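Local coordinates for protein YgiW (Escherichia coli, PDB 1NNX), which is a periplasmic protein of unknown function that adopts a bacterial OB fold, a fold that in many other proteins binds nucleic acids or other ligands, at residues A[42-54]-A[57-70]. Sequence-based numbering, arbitrary orientation.
With SO4 (sulfate ion), chain B.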
# COMPACT_ATOMS: atom_id res chain seq x y z
N LEU A 42 5.23 2.80 -0.06
CA LEU A 42 5.65 1.91 -1.14
C LEU A 42 5.51 2.60 -2.48
O LEU A 42 4.67 3.54 -2.63
CB LEU A 42 4.77 0.62 -1.16
CG LEU A 42 4.72 -0.12 0.17
CD1 LEU A 42 3.61 -1.21 0.02
CD2 LEU A 42 6.00 -0.70 0.55
N ARG A 43 6.28 2.17 -3.47
CA ARG A 43 6.15 2.71 -4.78
C ARG A 43 6.06 1.58 -5.77
O ARG A 43 6.79 0.59 -5.66
CB ARG A 43 7.34 3.63 -5.15
CG ARG A 43 7.21 4.98 -4.50
CD ARG A 43 8.40 5.93 -4.93
NE ARG A 43 8.16 7.30 -4.52
CZ ARG A 43 8.53 8.35 -5.25
NH1 ARG A 43 9.14 8.15 -6.41
NH2 ARG A 43 8.35 9.58 -4.80
N GLY A 44 5.13 1.68 -6.72
CA GLY A 44 4.98 0.60 -7.66
C GLY A 44 3.77 0.85 -8.51
O GLY A 44 3.46 1.99 -8.84
N ASN A 45 3.14 -0.22 -8.90
CA ASN A 45 1.99 -0.14 -9.79
C ASN A 45 0.80 -0.93 -9.28
O ASN A 45 0.95 -2.05 -8.71
CB ASN A 45 2.41 -0.70 -11.16
CG ASN A 45 3.62 0.10 -11.77
OD1 ASN A 45 4.75 -0.19 -11.44
ND2 ASN A 45 3.36 1.08 -12.55
N ILE A 46 -0.38 -0.35 -9.48
CA ILE A 46 -1.64 -1.06 -9.16
C ILE A 46 -1.94 -1.84 -10.47
O ILE A 46 -2.16 -1.21 -11.52
CB ILE A 46 -2.78 -0.09 -8.85
CG1 ILE A 46 -2.52 0.63 -7.48
CG2 ILE A 46 -4.06 -0.92 -8.52
CD1 ILE A 46 -2.51 -0.20 -6.20
N VAL A 47 -1.92 -3.16 -10.40
CA VAL A 47 -2.08 -3.98 -11.61
C VAL A 47 -3.38 -4.72 -11.78
O VAL A 47 -3.61 -5.20 -12.88
CB VAL A 47 -0.89 -4.97 -11.75
CG1 VAL A 47 0.42 -4.18 -11.78
CG2 VAL A 47 -0.82 -5.96 -10.59
N GLU A 48 -4.24 -4.78 -10.75
CA GLU A 48 -5.53 -5.49 -10.88
C GLU A 48 -6.41 -5.11 -9.72
O GLU A 48 -5.94 -4.81 -8.59
CB GLU A 48 -5.26 -7.00 -10.91
CG GLU A 48 -6.47 -7.89 -11.08
CD GLU A 48 -6.11 -9.37 -11.13
OE1 GLU A 48 -5.33 -9.87 -10.27
OE2 GLU A 48 -6.65 -10.05 -12.03
N ARG A 49 -7.72 -5.06 -9.98
CA ARG A 49 -8.67 -4.83 -8.92
C ARG A 49 -9.21 -6.24 -8.60
O ARG A 49 -9.66 -6.96 -9.51
CB ARG A 49 -9.80 -3.92 -9.41
CG ARG A 49 -10.85 -3.68 -8.33
CD ARG A 49 -11.78 -2.58 -8.77
NE ARG A 49 -12.59 -2.10 -7.65
CZ ARG A 49 -13.40 -1.05 -7.74
NH1 ARG A 49 -13.50 -0.41 -8.88
NH2 ARG A 49 -14.08 -0.62 -6.69
N ILE A 50 -9.12 -6.67 -7.35
CA ILE A 50 -9.59 -8.01 -6.99
C ILE A 50 -11.01 -8.09 -6.46
O ILE A 50 -11.64 -9.14 -6.56
CB ILE A 50 -8.54 -9.10 -6.40
CG1 ILE A 50 -7.36 -9.38 -7.37
CG2 ILE A 50 -9.25 -10.52 -6.37
CD1 ILE A 50 -7.78 -9.83 -8.74
N SER A 51 -11.53 -7.01 -5.91
CA SER A 51 -12.89 -6.99 -5.39
C SER A 51 -13.15 -5.57 -4.93
O SER A 51 -12.38 -4.66 -5.29
CB SER A 51 -13.00 -7.96 -4.22
OG SER A 51 -12.15 -7.58 -3.15
N ASP A 52 -14.23 -5.35 -4.17
CA ASP A 52 -14.50 -4.00 -3.68
C ASP A 52 -13.37 -3.46 -2.81
O ASP A 52 -13.05 -3.95 -1.71
CB ASP A 52 -15.80 -3.89 -2.90
CG ASP A 52 -16.24 -2.43 -2.73
OD1 ASP A 52 -16.77 -2.07 -1.65
OD2 ASP A 52 -16.05 -1.62 -3.69
N ASP A 53 -12.80 -2.39 -3.30
CA ASP A 53 -11.71 -1.74 -2.62
C ASP A 53 -10.41 -2.56 -2.46
O ASP A 53 -9.46 -2.01 -1.96
CB ASP A 53 -12.17 -1.20 -1.25
CG ASP A 53 -13.37 -0.27 -1.37
OD1 ASP A 53 -13.59 0.33 -2.44
OD2 ASP A 53 -14.11 -0.12 -0.37
N LEU A 54 -10.31 -3.80 -2.94
CA LEU A 54 -9.04 -4.57 -2.81
C LEU A 54 -8.35 -4.70 -4.17
O LEU A 54 -8.91 -5.12 -5.17
CB LEU A 54 -9.34 -5.95 -2.24
CG LEU A 54 -8.14 -6.61 -1.53
CD1 LEU A 54 -7.53 -5.69 -0.42
CD2 LEU A 54 -8.66 -7.90 -0.87
N PHE A 57 -1.00 -4.65 -5.74
CA PHE A 57 0.08 -3.67 -5.92
C PHE A 57 1.38 -4.45 -6.15
O PHE A 57 1.70 -5.35 -5.41
CB PHE A 57 0.15 -2.84 -4.64
CG PHE A 57 1.21 -1.79 -4.70
CD1 PHE A 57 1.00 -0.56 -5.28
CD2 PHE A 57 2.44 -2.05 -4.10
CE1 PHE A 57 2.02 0.44 -5.24
CE2 PHE A 57 3.43 -1.07 -4.07
CZ PHE A 57 3.19 0.16 -4.64
N LYS A 58 2.12 -4.03 -7.17
CA LYS A 58 3.38 -4.72 -7.53
C LYS A 58 4.55 -3.75 -7.63
O LYS A 58 4.43 -2.66 -8.12
CB LYS A 58 3.16 -5.43 -8.86
CG LYS A 58 4.32 -6.23 -9.42
CD LYS A 58 3.93 -6.72 -10.79
CE LYS A 58 4.95 -7.63 -11.44
NZ LYS A 58 4.37 -8.24 -12.67
N ASP A 59 5.66 -4.19 -7.09
CA ASP A 59 6.94 -3.45 -7.27
C ASP A 59 7.93 -4.52 -7.72
O ASP A 59 7.60 -5.69 -7.92
CB ASP A 59 7.42 -2.60 -6.07
CG ASP A 59 7.99 -3.37 -4.92
OD1 ASP A 59 8.10 -4.61 -4.98
OD2 ASP A 59 8.35 -2.68 -3.91
N ALA A 60 9.18 -4.11 -7.95
CA ALA A 60 10.14 -5.10 -8.41
C ALA A 60 10.40 -6.30 -7.48
O ALA A 60 10.92 -7.33 -7.93
CB ALA A 60 11.46 -4.40 -8.66
N SER A 61 10.08 -6.19 -6.20
CA SER A 61 10.30 -7.24 -5.25
C SER A 61 9.15 -8.22 -5.02
O SER A 61 9.37 -9.27 -4.47
CB SER A 61 10.70 -6.65 -3.91
OG SER A 61 9.59 -5.99 -3.23
N GLY A 62 7.93 -7.86 -5.42
CA GLY A 62 6.81 -8.75 -5.13
C GLY A 62 5.49 -8.01 -5.24
O GLY A 62 5.42 -6.86 -5.71
N THR A 63 4.43 -8.71 -4.88
CA THR A 63 3.07 -8.10 -4.93
C THR A 63 2.41 -8.24 -3.57
O THR A 63 2.76 -9.12 -2.73
CB THR A 63 2.14 -8.77 -5.96
OG1 THR A 63 1.92 -10.16 -5.60
CG2 THR A 63 2.72 -8.65 -7.38
N ILE A 64 1.46 -7.34 -3.30
CA ILE A 64 0.76 -7.36 -2.04
C ILE A 64 -0.61 -6.77 -2.31
O ILE A 64 -0.78 -5.90 -3.20
CB ILE A 64 1.50 -6.53 -0.96
CG1 ILE A 64 0.86 -6.78 0.42
CG2 ILE A 64 1.55 -5.01 -1.33
CD1 ILE A 64 1.70 -6.13 1.56
N ASN A 65 -1.59 -7.21 -1.53
CA ASN A 65 -2.93 -6.66 -1.71
C ASN A 65 -3.04 -5.35 -0.92
O ASN A 65 -2.48 -5.24 0.16
CB ASN A 65 -4.00 -7.65 -1.20
CG ASN A 65 -4.04 -8.91 -2.02
OD1 ASN A 65 -3.67 -8.92 -3.21
ND2 ASN A 65 -4.55 -10.00 -1.40
N VAL A 66 -3.74 -4.38 -1.49
CA VAL A 66 -3.91 -3.08 -0.85
C VAL A 66 -5.40 -2.69 -0.85
O VAL A 66 -6.16 -2.97 -1.80
CB VAL A 66 -3.07 -1.97 -1.53
CG1 VAL A 66 -1.54 -2.38 -1.48
CG2 VAL A 66 -3.45 -1.74 -2.98
N ASP A 67 -5.83 -2.11 0.25
CA ASP A 67 -7.24 -1.66 0.38
C ASP A 67 -7.28 -0.17 0.15
O ASP A 67 -6.69 0.58 0.92
CB ASP A 67 -7.76 -2.01 1.78
CG ASP A 67 -9.19 -1.45 2.08
OD1 ASP A 67 -9.81 -1.99 3.03
OD2 ASP A 67 -9.68 -0.51 1.41
N ILE A 68 -7.97 0.26 -0.90
CA ILE A 68 -8.08 1.68 -1.29
C ILE A 68 -9.57 2.05 -1.37
O ILE A 68 -10.26 1.57 -2.25
CB ILE A 68 -7.47 1.92 -2.64
CG1 ILE A 68 -5.99 1.47 -2.65
CG2 ILE A 68 -7.53 3.38 -2.94
CD1 ILE A 68 -5.32 1.47 -4.01
N ASP A 69 -10.00 2.80 -0.37
CA ASP A 69 -11.42 3.26 -0.34
C ASP A 69 -11.62 4.21 -1.49
O ASP A 69 -10.73 4.92 -1.96
CB ASP A 69 -11.68 4.01 0.96
CG ASP A 69 -13.17 4.41 1.14
OD1 ASP A 69 -13.96 3.55 1.62
OD2 ASP A 69 -13.54 5.57 0.81
N HIS A 70 -12.86 4.27 -1.95
CA HIS A 70 -13.24 5.14 -3.04
C HIS A 70 -12.74 6.62 -2.80
O HIS A 70 -12.32 7.32 -3.73
CB HIS A 70 -14.79 5.38 -3.14
CG HIS A 70 -15.21 6.35 -4.22
ND1 HIS A 70 -15.33 5.99 -5.54
CD2 HIS A 70 -15.57 7.66 -4.15
CE1 HIS A 70 -15.73 7.03 -6.25
NE2 HIS A 70 -15.88 8.05 -5.42
S SO4 B . 4.72 -12.44 -4.77
O1 SO4 B . 4.24 -11.93 -6.07
O2 SO4 B . 5.90 -13.30 -5.05
O3 SO4 B . 5.11 -11.38 -3.83
O4 SO4 B . 3.60 -13.22 -4.17
O HOH W 1 7.95 -0.14 -2.77
O HOH W 2 5.49 -2.47 -10.80
O HOH W 3 -14.95 2.61 -0.87
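N45 and K58 form an antiparallel hydrogen-bonded pair, joined by N45 N to K58 O (2.9 Å) and K58 N to N45 O (2.8 Å), both nearly straight; I46 and F57 make the adjoining non-hydrogen-bonded pair. Strands 42-51 and 57-59 run at 132° to each other, a strongly twisted antiparallel crossing. I50 and S51 face L54 in a classic beta bulge. Within the type II turn S51 to L54, D53 O accepts from I68 N (2.9 Å), and L54, its last residue, pairs with D67. The F57 ring, its CG anti to the backbone N (chi1 -180°), reaches back across the first strand. Its CZ lies 3.2 Å from G44 N, where glycine leaves room for the ring, while L42 CB packs obliquely on CE2. In the modelled conformer I46 CD1 meets the ring edge, 3.6 Å from F57 CD1, and also approaches V66 CG2 and I68 CD1, an apolar cluster that I86 extends. At the far end the D53 and D69 side chains run alongside each other, carboxylate planes 50° apart, D53 OD2 4.2 Å from D69 OD1; a water donating to D53 OD2 and, weakly, to D69 OD1 probably eases their repulsion, and D69 OD2 bonds to K71 N. D59 OD1 accepts from S61 N, an Asx turn, and also from S61 OG. This antiparallel meander of 38-51, 54-59 and 62-67 corresponds to the first three strands of the five-stranded OB fold.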